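Local coordinates for sugar-binding transcriptional regulator, LacI family (Enterococcus faecalis, PDB 3CS3), which is a sugar-binding transcriptional regulator of the LacI family that probably binds DNA and probably responds to a sugar through its C-terminal part, at the interface of chains A and B. Sequence-based numbering; all coordinates share one arbitrary frame. Chains: chain A/B, Sugar-binding transcriptional regulator, LacI family.

The interface of chains A and B. Residues chain A 43-45; chain B 43-45.
A:Cys44 and B:Cys44 face each other across the two-fold axis, where strand 40-45 of one chain pairs antiparallel with its copy. Each thiol sulphur lies beside its own backbone N, anti to the carbonyl carbon (chi1 -63°), which turns it inward towards the axis. The two CB-SG bonds lean in from opposite ends, and the sulphurs come to rest side by side across the axis, 3.9 Å from SG of A:Cys44 to SG of B:Cys44. That is an apolar contact, much too long for a disulfide. Cysteine suits this central place: its small, polarisable sulphur can lie against its twin at the spacing that the backbone bonds set. The main chains are also close here, with CA of A:Cys44 3.3 Å from the carbonyl O of B:Val43.

A:Val43 and B:Ser45 form a flanking pair, repeated by symmetry as A:Ser45 and B:Val43. Their side chains leave the opposite face of the two-stranded sheet from the cysteines. The valine amide N of A:Val43 donates to the carbonyl O of B:Ser45 at 2.8 Å, nearly straight at the hydrogen (174°). In return, N of B:Ser45 reaches O of A:Val43 at 2.9 Å; this bond is more bent (146°). Valine's beta-branch favours an extended backbone. Its CB comes within 4.0 Å of the serine carbonyl O, A:Val43 to B:Ser45, while the methyl CG2 turns outward from the partner. The bonds of this pair are made by main-chain N and O; serine contributes a slim CB opposite the branched valine.

Strand 40-45 follows helix 23-35 in the periplasmic-binding-protein-like fold. Its edge-to-edge pairing carries the sheet from one chain into the other, consistent with the dimers typical of LacI-family regulators.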
ATOM      1  N   VAL A  43       2.862  -3.180  12.268  1.00 37.95           N
ATOM      2  CA  VAL A  43       2.980  -1.929  11.543  1.00 33.61           C
ATOM      3  C   VAL A  43       1.923  -0.964  12.055  1.00 38.55           C
ATOM      4  O   VAL A  43       0.754  -1.326  12.162  1.00 40.72           O
ATOM      5  CB  VAL A  43       2.841  -2.146  10.021  1.00 32.69           C
ATOM      6  CG1 VAL A  43       3.006  -0.833   9.264  1.00 35.38           C
ATOM      7  CG2 VAL A  43       3.860  -3.159   9.531  1.00 30.10           C
ATOM      8  N   CYS A  44       2.346   0.253  12.387  1.00 36.66           N
ATOM      9  CA  CYS A  44       1.436   1.294  12.840  1.00 34.57           C
ATOM     10  C   CYS A  44       1.588   2.557  12.015  1.00 36.56           C
ATOM     11  O   CYS A  44       2.694   2.940  11.648  1.00 35.42           O
ATOM     12  CB  CYS A  44       1.655   1.602  14.317  1.00 40.07           C
ATOM     13  SG  CYS A  44       1.310   0.187  15.369  1.00 73.81           S
ATOM     14  N   SER A  45       0.466   3.202  11.727  1.00 37.20           N
ATOM     15  CA  SER A  45       0.472   4.398  10.903  1.00 36.39           C
ATOM     16  C   SER A  45      -0.598   5.389  11.341  1.00 33.41           C
ATOM     17  O   SER A  45      -1.642   4.999  11.850  1.00 42.74           O
ATOM     18  CB  SER A  45       0.270   4.016   9.441  1.00 31.45           C
ATOM     19  OG  SER A  45       0.703   5.070   8.613  1.00 53.97           O
TER
ATOM     20  N   VAL B  43      -3.835   3.257  11.979  1.00 37.95           N
ATOM     21  CA  VAL B  43      -3.895   2.001  11.255  1.00 33.61           C
ATOM     22  C   VAL B  43      -2.882   1.039  11.856  1.00 38.55           C
ATOM     23  O   VAL B  43      -1.726   1.402  12.054  1.00 40.72           O
ATOM     24  CB  VAL B  43      -3.635   2.208   9.747  1.00 32.69           C
ATOM     25  CG1 VAL B  43      -3.738   0.890   8.988  1.00 35.38           C
ATOM     26  CG2 VAL B  43      -4.610   3.218   9.171  1.00 30.10           C
ATOM     27  N   CYS B  44      -3.331  -0.176  12.160  1.00 36.66           N
ATOM     28  CA  CYS B  44      -2.460  -1.214  12.692  1.00 34.57           C
ATOM     29  C   CYS B  44      -2.546  -2.481  11.865  1.00 36.56           C
ATOM     30  O   CYS B  44      -3.620  -2.867  11.413  1.00 35.42           O
ATOM     31  CB  CYS B  44      -2.798  -1.512  14.149  1.00 40.07           C
ATOM     32  SG  CYS B  44      -2.538  -0.090  15.215  1.00 73.81           S
ATOM     33  N   SER B  45      -1.405  -3.129  11.672  1.00 37.20           N
ATOM     34  CA  SER B  45      -1.345  -4.329  10.858  1.00 36.39           C
ATOM     35  C   SER B  45      -0.314  -5.318  11.386  1.00 33.41           C
ATOM     36  O   SER B  45       0.686  -4.924  11.975  1.00 42.74           O
ATOM     37  CB  SER B  45      -1.026  -3.957   9.414  1.00 31.45           C
ATOM     38  OG  SER B  45      -1.392  -5.015   8.561  1.00 53.97           O
TER